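Local coordinates for sister chromatid cohesion protein (Chaetomium thermophilum, PDB 5T8V) that probably loads cohesin onto chromatin, the fragment here being the C-terminal HEAT-repeat part of the cohesin loader Scc2, at residues D417-P422 and L595-I600; A423-L428 and L602-C607; P1271-S1276 and S1371-A1376; Y1275-I1280 and E1427-M1432. All coordinates share one frame; numbering follows the deposited sequence.

Interaction 1: residues D417-P422 and L595-I600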
# COMPACT_ATOMS: atom_id res chain seq x y z
N ASP A 417 14.77 -7.72 -23.46
CA ASP A 417 16.07 -8.37 -23.36
C ASP A 417 16.36 -9.28 -24.55
O ASP A 417 17.14 -10.23 -24.42
CB ASP A 417 16.17 -9.15 -22.05
CG ASP A 417 15.14 -10.25 -21.94
OD1 ASP A 417 14.06 -10.13 -22.57
OD2 ASP A 417 15.40 -11.24 -21.22
N ASN A 418 15.76 -9.01 -25.71
CA ASN A 418 15.99 -9.82 -26.89
C ASN A 418 16.95 -9.08 -27.82
O ASN A 418 16.57 -8.02 -28.35
CB ASN A 418 14.68 -10.11 -27.61
CG ASN A 418 14.83 -11.14 -28.70
OD1 ASN A 418 15.87 -11.22 -29.36
ND2 ASN A 418 13.79 -11.94 -28.91
N PRO A 419 18.16 -9.57 -28.06
CA PRO A 419 19.10 -8.82 -28.92
C PRO A 419 18.61 -8.66 -30.34
O PRO A 419 19.13 -7.80 -31.06
CB PRO A 419 20.38 -9.66 -28.86
CG PRO A 419 19.94 -11.02 -28.44
CD PRO A 419 18.77 -10.82 -27.55
N ASP A 420 17.63 -9.46 -30.78
CA ASP A 420 17.04 -9.27 -32.10
C ASP A 420 16.23 -7.99 -32.20
O ASP A 420 15.91 -7.55 -33.31
CB ASP A 420 16.13 -10.45 -32.45
CG ASP A 420 16.90 -11.72 -32.71
OD1 ASP A 420 18.08 -11.80 -32.32
OD2 ASP A 420 16.32 -12.65 -33.31
N TRP A 421 15.89 -7.38 -31.06
CA TRP A 421 14.92 -6.28 -31.02
C TRP A 421 15.44 -5.16 -30.13
O TRP A 421 14.85 -4.84 -29.09
CB TRP A 421 13.57 -6.80 -30.54
CG TRP A 421 12.97 -7.80 -31.47
CD1 TRP A 421 12.94 -9.15 -31.30
CD2 TRP A 421 12.33 -7.54 -32.73
NE1 TRP A 421 12.31 -9.75 -32.37
CE2 TRP A 421 11.93 -8.78 -33.26
CE3 TRP A 421 12.05 -6.37 -33.45
CZ2 TRP A 421 11.26 -8.89 -34.48
CZ3 TRP A 421 11.39 -6.48 -34.66
CH2 TRP A 421 11.01 -7.73 -35.16
N PRO A 422 16.56 -4.53 -30.51
CA PRO A 422 17.11 -3.45 -29.68
C PRO A 422 16.23 -2.21 -29.61
O PRO A 422 16.50 -1.33 -28.77
CB PRO A 422 18.45 -3.13 -30.35
CG PRO A 422 18.32 -3.64 -31.74
CD PRO A 422 17.43 -4.84 -31.65
N LEU A 595 22.96 -12.87 -21.75
CA LEU A 595 23.60 -12.20 -20.62
C LEU A 595 24.32 -10.94 -21.06
O LEU A 595 24.25 -9.91 -20.39
CB LEU A 595 24.57 -13.16 -19.91
CG LEU A 595 25.36 -12.56 -18.74
CD1 LEU A 595 24.45 -11.90 -17.72
CD2 LEU A 595 26.19 -13.64 -18.08
N SER A 596 25.03 -11.01 -22.20
CA SER A 596 25.73 -9.84 -22.70
C SER A 596 24.77 -8.68 -22.93
O SER A 596 24.94 -7.59 -22.37
CB SER A 596 26.46 -10.19 -24.00
OG SER A 596 27.44 -11.19 -23.78
N TYR A 597 23.74 -8.91 -23.75
CA TYR A 597 22.80 -7.84 -24.05
C TYR A 597 22.10 -7.34 -22.79
O TYR A 597 21.82 -6.14 -22.67
CB TYR A 597 21.78 -8.31 -25.08
CG TYR A 597 20.86 -7.21 -25.55
CD1 TYR A 597 21.35 -6.15 -26.29
CD2 TYR A 597 19.51 -7.23 -25.23
CE1 TYR A 597 20.52 -5.13 -26.71
CE2 TYR A 597 18.67 -6.22 -25.65
CZ TYR A 597 19.18 -5.17 -26.39
OH TYR A 597 18.35 -4.16 -26.81
N SER A 598 21.82 -8.23 -21.84
CA SER A 598 21.20 -7.80 -20.59
C SER A 598 22.13 -6.88 -19.81
O SER A 598 21.69 -5.87 -19.24
CB SER A 598 20.81 -9.01 -19.76
OG SER A 598 19.96 -9.89 -20.49
N ILE A 599 23.42 -7.21 -19.75
CA ILE A 599 24.39 -6.33 -19.12
C ILE A 599 24.37 -4.97 -19.80
O ILE A 599 24.39 -3.92 -19.14
CB ILE A 599 25.79 -6.96 -19.15
CG1 ILE A 599 25.84 -8.17 -18.21
CG2 ILE A 599 26.86 -5.96 -18.75
CD1 ILE A 599 26.94 -9.15 -18.54
N ILE A 600 24.35 -4.95 -21.14
CA ILE A 600 24.24 -3.68 -21.85
C ILE A 600 22.99 -2.93 -21.41
O ILE A 600 23.03 -1.70 -21.22
CB ILE A 600 24.26 -3.93 -23.37
CG1 ILE A 600 25.63 -4.46 -23.80
CG2 ILE A 600 23.92 -2.65 -24.14
CD1 ILE A 600 25.70 -4.96 -25.21
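The type I beta turn from Asn418 to Trp421, in the loop joining helix 402-414 to helix 423-440, offers Pro419 to the ring of Tyr597 on helix 590-602 of this HEAT-repeat protein. A CH-pi contact is indicated by Pro419 CA, which lies 4.1 Å from the centroid of the Tyr597 ring and only 11° off its normal, hence over the middle of one face. At the root of the ring, Pro419 CB approaches Tyr597 CG to 4.1 Å. That CG stands anti to the backbone N of Tyr597 (chi1 -174°), on a CB that already points at the loop. Near the ring plane, the edge atom Tyr597 CD2 comes within 3.8 Å of Asp417 C. At the far end Tyr597 OH sits against Pro422, 3.7 Å from its CB.

The turn holds its own shape. Trp421 N bonds to Asn418 O, and an Asx turn adds Asp420 N to Asn418 OD1 at 2.9 Å, the donor tilted 30° from the carbonyl plane. Asp417 OD2 makes a salt bridge to Lys594, whose backbone O is bonded to Ser598 OG, while Asp420 pairs with Arg520.

Chemically, Tyr597 is thus held by proline carbons and the backbone of a turn braced from within, and the Asp417-Lys594 salt bridge ties the loop to the helix that carries Tyr597.

Interaction 2: residues A423-L428 and L602-C607; sequences AAELLL and LRSQFC
Glu425 and Leu428, one turn apart on helix 423-440, pack against Ser604 and Phe606 in the loop between helices 590-602 and 610-619: a buried helix-to-loop contact of van der Waals character, with 221 Å² of surface buried between the segments. It has two halves. In the apolar half, Leu428 CB lies over one face of the Phe606 ring, offset toward the rim. Its distance of 4.1 Å from the Phe606 ring centroid, 14° off the normal, fits a CH-pi contact, and the nearest rim atom, Phe606 CE1, is 4.0 Å from Leu428 CB. The same rim also meets the helix backbone, with Phe606 CD1 3.7 Å from Leu428 O. Phe606 CG is anti to its backbone N (chi1 170°), on a CB directed at the helix.

In the other half, Glu425 meets Ser604 through its aliphatic part, with Glu425 CG 3.6 Å from Ser604 OG. The Glu425 chain bends at chi2 (-83°), which brings CD against Ser604 CB, and OE2 comes to rest 3.6 Å from Phe606 CB. The polar ends are served elsewhere: Glu425 OE2 forms a salt bridge with Arg429 NE, one turn on, and Ser604 OG bonds to Leu601 O. Within the loop, Cys607 N makes a weak bond to Ser604 OG.

Around this junction, Phe606 also touches Ile463 of helix 446-474, and Gln605 reaches Arg429 and Leu433 farther along helix 423-440. Leu426 and Leu427, by contrast, pack on helices 305-315 and 357-391.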
# COMPACT_ATOMS: atom_id res chain seq x y z
N ALA A 423 15.19 -2.09 -30.44
CA ALA A 423 14.30 -0.94 -30.37
C ALA A 423 13.34 -1.02 -29.19
O ALA A 423 12.69 -0.01 -28.88
CB ALA A 423 13.51 -0.81 -31.67
N ALA A 424 13.22 -2.17 -28.54
CA ALA A 424 12.37 -2.27 -27.36
C ALA A 424 12.84 -1.33 -26.26
O ALA A 424 12.04 -0.61 -25.66
CB ALA A 424 12.34 -3.72 -26.85
N GLU A 425 14.14 -1.33 -25.98
CA GLU A 425 14.66 -0.47 -24.93
C GLU A 425 14.51 1.00 -25.29
O GLU A 425 14.38 1.84 -24.40
CB GLU A 425 16.12 -0.80 -24.64
CG GLU A 425 16.77 0.06 -23.55
CD GLU A 425 17.27 1.40 -24.05
OE1 GLU A 425 17.46 1.55 -25.28
OE2 GLU A 425 17.45 2.32 -23.22
N LEU A 426 14.54 1.33 -26.58
CA LEU A 426 14.42 2.73 -26.99
C LEU A 426 12.98 3.21 -26.87
O LEU A 426 12.71 4.28 -26.30
CB LEU A 426 14.93 2.89 -28.42
CG LEU A 426 14.84 4.29 -29.03
CD1 LEU A 426 15.47 5.34 -28.13
CD2 LEU A 426 15.49 4.30 -30.40
N LEU A 427 12.03 2.43 -27.39
CA LEU A 427 10.62 2.77 -27.25
C LEU A 427 10.23 2.85 -25.78
O LEU A 427 9.58 3.81 -25.34
CB LEU A 427 9.77 1.74 -27.98
CG LEU A 427 9.90 1.76 -29.51
CD1 LEU A 427 9.43 0.45 -30.10
CD2 LEU A 427 9.10 2.92 -30.08
N LEU A 428 10.63 1.84 -24.99
CA LEU A 428 10.33 1.85 -23.56
C LEU A 428 11.03 3.00 -22.86
O LEU A 428 10.49 3.55 -21.89
CB LEU A 428 10.75 0.52 -22.94
CG LEU A 428 9.89 -0.69 -23.32
CD1 LEU A 428 10.60 -1.98 -22.92
CD2 LEU A 428 8.53 -0.61 -22.66
N LEU A 602 21.37 -3.06 -18.54
CA LEU A 602 21.47 -2.52 -17.19
C LEU A 602 22.11 -1.14 -17.17
O LEU A 602 21.87 -0.37 -16.24
CB LEU A 602 22.27 -3.46 -16.29
CG LEU A 602 21.59 -4.79 -15.93
CD1 LEU A 602 22.53 -5.63 -15.09
CD2 LEU A 602 20.28 -4.56 -15.18
N ARG A 603 22.92 -0.81 -18.18
CA ARG A 603 23.54 0.50 -18.29
C ARG A 603 22.82 1.41 -19.27
O ARG A 603 23.31 2.50 -19.56
CB ARG A 603 25.01 0.35 -18.70
CG ARG A 603 25.80 -0.63 -17.84
CD ARG A 603 25.76 -0.26 -16.37
NE ARG A 603 26.29 1.07 -16.13
CZ ARG A 603 26.55 1.57 -14.92
NH1 ARG A 603 26.32 0.84 -13.84
NH2 ARG A 603 27.03 2.80 -14.79
N SER A 604 21.67 0.98 -19.79
CA SER A 604 20.88 1.83 -20.66
C SER A 604 20.12 2.86 -19.82
O SER A 604 19.89 2.68 -18.62
CB SER A 604 19.89 1.01 -21.48
OG SER A 604 18.82 0.53 -20.68
N GLN A 605 19.72 3.95 -20.48
CA GLN A 605 19.01 5.01 -19.78
C GLN A 605 17.68 4.52 -19.23
O GLN A 605 17.18 5.05 -18.23
CB GLN A 605 18.81 6.21 -20.71
CG GLN A 605 18.20 7.41 -20.02
CD GLN A 605 17.95 8.57 -20.98
OE1 GLN A 605 18.37 8.53 -22.14
NE2 GLN A 605 17.27 9.60 -20.49
N PHE A 606 17.09 3.51 -19.86
CA PHE A 606 15.82 2.97 -19.38
C PHE A 606 15.99 2.26 -18.05
O PHE A 606 15.36 2.63 -17.05
CB PHE A 606 15.23 2.02 -20.43
CG PHE A 606 14.05 1.23 -19.94
CD1 PHE A 606 12.87 1.86 -19.58
CD2 PHE A 606 14.11 -0.15 -19.85
CE1 PHE A 606 11.79 1.14 -19.14
CE2 PHE A 606 13.03 -0.88 -19.41
CZ PHE A 606 11.86 -0.24 -19.05
N CYS A 607 16.84 1.23 -18.00
CA CYS A 607 17.00 0.45 -16.78
C CYS A 607 17.61 1.28 -15.66
O CYS A 607 17.25 1.11 -14.49
CB CYS A 607 17.85 -0.79 -17.06
SG CYS A 607 17.02 -2.04 -18.05

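Interaction 3: residues P1271-S1276 and S1371-A1376; sequences PHVQYS and SMILLA
Ile1373 CD1 is the atom on which this contact turns, meeting three residues of helix 1271-1284 at once. It lies 3.8 Å from Val1273 CG2, equally 3.8 Å from His1272 CD2, and 4.1 Å from Ser1276 OG. The side chains of Ile1373 and His1272 cross at about a right angle. Beside them Met1372 CE, brought round by a bend at chi3 (-61°), touches Val1273 CG1 at 4.2 Å, so the two branches of Val1273 serve different partners.

One step out, the backbone sets the spacing in this near-parallel helix pair of the HEAT-repeat C-terminal part of the loader: the two segments run 10° apart, with axes 10.0 Å from each other, and Val1273 and Ile1373 bring their CA atoms closest. The extended chi2 of Ile1373 (174°) holds CD1 anti to CA and spans the gap. Ser1276 OG lies over the centre of the His1272 ring, 3.3 Å above its plane. The imidazole is further fixed by NE2, bonded to Ile1256 O. Elsewhere on helix 1364-1387, Ser1371 and Leu1374 pack on Leu1449 of helix 1439-1452.

An alanine in place of Ile1373 would probably open a gap beside Val1273 and His1272, since CB alone could not replace the methyl that touches both. Between these two segments the contact rests on apolar fit, and His1272 NE2 is satisfied outside the pair.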
# COMPACT_ATOMS: atom_id res chain seq x y z
N PRO A 1271 -15.67 39.79 30.94
CA PRO A 1271 -16.06 38.38 31.07
C PRO A 1271 -16.87 37.88 29.88
O PRO A 1271 -16.62 36.78 29.37
CB PRO A 1271 -16.88 38.36 32.37
CG PRO A 1271 -16.42 39.56 33.13
CD PRO A 1271 -16.09 40.59 32.11
N HIS A 1272 -17.83 38.69 29.42
CA HIS A 1272 -18.67 38.29 28.30
C HIS A 1272 -17.91 38.26 26.99
O HIS A 1272 -18.35 37.58 26.05
CB HIS A 1272 -19.87 39.23 28.19
CG HIS A 1272 -20.84 38.84 27.12
ND1 HIS A 1272 -21.38 37.58 27.03
CD2 HIS A 1272 -21.36 39.55 26.09
CE1 HIS A 1272 -22.19 37.52 25.99
NE2 HIS A 1272 -22.20 38.71 25.40
N VAL A 1273 -16.79 38.98 26.88
CA VAL A 1273 -15.98 38.91 25.67
C VAL A 1273 -15.13 37.64 25.67
O VAL A 1273 -14.97 36.99 24.63
CB VAL A 1273 -15.11 40.17 25.54
CG1 VAL A 1273 -14.11 40.04 24.39
CG2 VAL A 1273 -15.99 41.40 25.33
N GLN A 1274 -14.57 37.27 26.82
CA GLN A 1274 -13.86 36.01 26.93
C GLN A 1274 -14.79 34.84 26.65
O GLN A 1274 -14.44 33.91 25.92
CB GLN A 1274 -13.23 35.88 28.31
CG GLN A 1274 -12.31 34.68 28.49
CD GLN A 1274 -11.06 34.77 27.64
OE1 GLN A 1274 -10.21 35.63 27.85
NE2 GLN A 1274 -10.94 33.87 26.67
N TYR A 1275 -16.00 34.88 27.23
CA TYR A 1275 -16.98 33.83 27.00
C TYR A 1275 -17.42 33.80 25.53
O TYR A 1275 -17.43 32.73 24.89
CB TYR A 1275 -18.18 34.05 27.93
CG TYR A 1275 -19.29 33.04 27.82
CD1 TYR A 1275 -19.03 31.68 27.83
CD2 TYR A 1275 -20.62 33.45 27.73
CE1 TYR A 1275 -20.06 30.75 27.74
CE2 TYR A 1275 -21.65 32.54 27.64
CZ TYR A 1275 -21.36 31.19 27.64
OH TYR A 1275 -22.39 30.28 27.55
N SER A 1276 -17.78 34.96 24.99
CA SER A 1276 -18.18 35.04 23.59
C SER A 1276 -17.11 34.45 22.68
O SER A 1276 -17.40 33.62 21.81
CB SER A 1276 -18.47 36.50 23.21
OG SER A 1276 -19.55 37.01 23.97
N SER A 1371 -17.76 45.98 20.05
CA SER A 1371 -17.44 45.72 18.65
C SER A 1371 -16.75 44.37 18.48
O SER A 1371 -17.21 43.52 17.70
CB SER A 1371 -16.55 46.84 18.12
OG SER A 1371 -17.20 48.10 18.20
N MET A 1372 -15.64 44.15 19.19
CA MET A 1372 -14.85 42.93 19.05
C MET A 1372 -15.73 41.69 18.94
O MET A 1372 -15.47 40.81 18.12
CB MET A 1372 -13.89 42.78 20.23
CG MET A 1372 -12.68 43.69 20.18
SD MET A 1372 -11.50 43.29 21.49
CE MET A 1372 -12.50 43.60 22.94
N ILE A 1373 -16.76 41.62 19.78
CA ILE A 1373 -17.69 40.50 19.72
C ILE A 1373 -18.26 40.37 18.32
O ILE A 1373 -18.19 39.30 17.69
CB ILE A 1373 -18.80 40.66 20.78
CG1 ILE A 1373 -18.19 40.69 22.18
CG2 ILE A 1373 -19.83 39.53 20.66
CD1 ILE A 1373 -19.18 40.99 23.29
N LEU A 1374 -18.84 41.45 17.80
CA LEU A 1374 -19.50 41.39 16.50
C LEU A 1374 -18.51 41.10 15.38
O LEU A 1374 -18.79 40.29 14.48
CB LEU A 1374 -20.25 42.69 16.22
CG LEU A 1374 -21.40 43.01 17.17
CD1 LEU A 1374 -20.98 44.08 18.14
CD2 LEU A 1374 -22.64 43.44 16.41
N LEU A 1375 -17.34 41.76 15.39
CA LEU A 1375 -16.35 41.50 14.36
C LEU A 1375 -15.90 40.05 14.37
O LEU A 1375 -15.66 39.45 13.31
CB LEU A 1375 -15.14 42.43 14.53
CG LEU A 1375 -15.36 43.89 14.14
CD1 LEU A 1375 -15.43 44.77 15.36
CD2 LEU A 1375 -14.26 44.37 13.21
N ALA A 1376 -15.78 39.45 15.56
CA ALA A 1376 -15.42 38.04 15.65
C ALA A 1376 -16.54 37.16 15.10
O ALA A 1376 -16.29 36.24 14.31
CB ALA A 1376 -15.11 37.68 17.10

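Interaction 4: residues Y1275-I1280 and E1427-M1432; sequences YSRFII and EINNIM
Arg1277 and Met1432 form the dense core of an antiparallel helix pair in this alpha-helical repeat fold: the segments on helices 1271-1284 and 1422-1431 run at 170°, with axes 11.9 Å apart. The two side chains slide past each other in opposite directions. Arg1277 is extended from CG to NE, and Met1432, the first residue beyond its helix, bends at chi2 to lie alongside. The methyl end, Met1432 CE, reaches the root of the arginine at Arg1277 CB, 3.6 Å away. In the middle, Met1432 CG is 3.6 Å from Arg1277 CD. Met1432 CB sits over one face of the guanidinium, 3.3 Å above its plane and toward the rim.

The outer side is looser. Arg1277 NH2 gives a hydrogen bond of 3.2 Å to OD1 of the exposed Asn1429, at an N-H...O angle of 150°. The guanidinium and amide planes are 17° apart, yet the donor is tilted from the carbonyl plane. Arg1219 places a like charge near NH2, and the ion pair of NE with Glu1281 is long and weak.

A leucine in place of Arg1277 would probably leave Asn1429 OD1 without this donor and Met1432 CB without the flat group beneath it.

On the buried side Val1380 of helix 1364-1387 touches both Ile1280 and Ile1428. These two isoleucines reach toward each other tip to tip, with Ile1280 CD1 3.8 Å from Ile1428 CD1.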
# COMPACT_ATOMS: atom_id res chain seq x y z
N TYR A 1275 -16.00 34.88 27.23
CA TYR A 1275 -16.98 33.83 27.00
C TYR A 1275 -17.42 33.80 25.53
O TYR A 1275 -17.43 32.73 24.89
CB TYR A 1275 -18.18 34.05 27.93
CG TYR A 1275 -19.29 33.04 27.82
CD1 TYR A 1275 -19.03 31.68 27.83
CD2 TYR A 1275 -20.62 33.45 27.73
CE1 TYR A 1275 -20.06 30.75 27.74
CE2 TYR A 1275 -21.65 32.54 27.64
CZ TYR A 1275 -21.36 31.19 27.64
OH TYR A 1275 -22.39 30.28 27.55
N SER A 1276 -17.78 34.96 24.99
CA SER A 1276 -18.18 35.04 23.59
C SER A 1276 -17.11 34.45 22.68
O SER A 1276 -17.40 33.62 21.81
CB SER A 1276 -18.47 36.50 23.21
OG SER A 1276 -19.55 37.01 23.97
N ARG A 1277 -15.86 34.88 22.86
CA ARG A 1277 -14.76 34.29 22.11
C ARG A 1277 -14.74 32.78 22.27
O ARG A 1277 -14.61 32.03 21.28
CB ARG A 1277 -13.43 34.89 22.57
CG ARG A 1277 -12.22 34.33 21.84
CD ARG A 1277 -10.92 34.89 22.38
NE ARG A 1277 -9.81 34.63 21.47
CZ ARG A 1277 -8.58 35.12 21.63
NH1 ARG A 1277 -8.30 35.90 22.66
NH2 ARG A 1277 -7.64 34.83 20.74
N PHE A 1278 -14.88 32.30 23.51
CA PHE A 1278 -14.84 30.87 23.75
C PHE A 1278 -15.87 30.13 22.90
O PHE A 1278 -15.57 29.06 22.36
CB PHE A 1278 -15.08 30.57 25.24
CG PHE A 1278 -15.33 29.12 25.52
CD1 PHE A 1278 -14.28 28.21 25.55
CD2 PHE A 1278 -16.61 28.65 25.76
CE1 PHE A 1278 -14.51 26.87 25.81
CE2 PHE A 1278 -16.84 27.32 26.02
CZ PHE A 1278 -15.79 26.43 26.04
N ILE A 1279 -17.08 30.68 22.76
CA ILE A 1279 -18.15 29.95 22.09
C ILE A 1279 -18.29 30.32 20.61
O ILE A 1279 -19.11 29.71 19.92
CB ILE A 1279 -19.50 30.11 22.81
CG1 ILE A 1279 -19.97 31.56 22.82
CG2 ILE A 1279 -19.40 29.56 24.23
CD1 ILE A 1279 -21.37 31.73 23.41
N ILE A 1280 -17.51 31.28 20.11
CA ILE A 1280 -17.44 31.46 18.66
C ILE A 1280 -16.30 30.65 18.06
O ILE A 1280 -16.43 30.08 16.97
CB ILE A 1280 -17.31 32.96 18.29
CG1 ILE A 1280 -15.99 33.55 18.78
CG2 ILE A 1280 -18.49 33.76 18.83
CD1 ILE A 1280 -14.93 33.64 17.70
N GLU A 1427 -6.75 35.63 12.84
CA GLU A 1427 -7.53 36.87 12.74
C GLU A 1427 -8.42 37.06 13.95
O GLU A 1427 -8.60 38.18 14.43
CB GLU A 1427 -8.35 36.86 11.45
CG GLU A 1427 -9.09 38.16 11.18
CD GLU A 1427 -8.16 39.35 11.01
OE1 GLU A 1427 -6.94 39.12 10.83
OE2 GLU A 1427 -8.64 40.50 11.05
N ILE A 1428 -9.01 35.97 14.46
CA ILE A 1428 -9.81 36.07 15.68
C ILE A 1428 -8.96 36.61 16.82
O ILE A 1428 -9.39 37.49 17.57
CB ILE A 1428 -10.42 34.70 16.03
CG1 ILE A 1428 -11.59 34.39 15.09
CG2 ILE A 1428 -10.90 34.66 17.49
CD1 ILE A 1428 -12.10 32.96 15.19
N ASN A 1429 -7.74 36.09 16.96
CA ASN A 1429 -6.85 36.62 18.00
C ASN A 1429 -6.58 38.11 17.78
O ASN A 1429 -6.66 38.91 18.72
CB ASN A 1429 -5.54 35.84 18.01
CG ASN A 1429 -4.59 36.30 19.10
OD1 ASN A 1429 -5.02 36.67 20.20
ND2 ASN A 1429 -3.30 36.30 18.81
N ASN A 1430 -6.27 38.49 16.54
CA ASN A 1430 -6.04 39.90 16.23
C ASN A 1430 -7.20 40.76 16.70
O ASN A 1430 -7.00 41.77 17.39
CB ASN A 1430 -5.82 40.07 14.72
CG ASN A 1430 -4.64 39.27 14.21
OD1 ASN A 1430 -4.06 38.46 14.93
ND2 ASN A 1430 -4.28 39.49 12.95
N ILE A 1431 -8.42 40.38 16.33
CA ILE A 1431 -9.60 41.11 16.79
C ILE A 1431 -9.63 41.16 18.31
O ILE A 1431 -9.95 42.19 18.91
CB ILE A 1431 -10.88 40.48 16.21
CG1 ILE A 1431 -10.86 40.51 14.68
CG2 ILE A 1431 -12.12 41.20 16.73
CD1 ILE A 1431 -11.80 39.52 14.03
N MET A 1432 -9.29 40.04 18.95
CA MET A 1432 -9.34 39.92 20.40
C MET A 1432 -8.12 40.54 21.09
O MET A 1432 -7.94 40.35 22.29
CB MET A 1432 -9.46 38.45 20.80
CG MET A 1432 -10.77 37.81 20.36
SD MET A 1432 -12.19 38.44 21.28
CE MET A 1432 -13.54 37.71 20.35

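How the interactions relate
The four contacts form two groups in a long, mainly helical chain. Interactions 1 and 2 have centres 10 Å apart and interleave along the sequence: 417-422 runs directly into 423-428, while 595-600 and 602-607 lie on and just after helix 590-602, so both join the same two regions. Interactions 3 and 4, centred 6 Å apart, share Tyr1275 and Ser1276 on helix 1271-1284, which packs against helices 1364-1387 and 1422-1431; these touch each other too, Leu1375 O lying 3.9 Å from Ile1431 CD1. Interactions 1 and 3 are about 76 Å apart between centres, on opposite sides of the chain's centre. The groups therefore build separate local cores in one extended molecule.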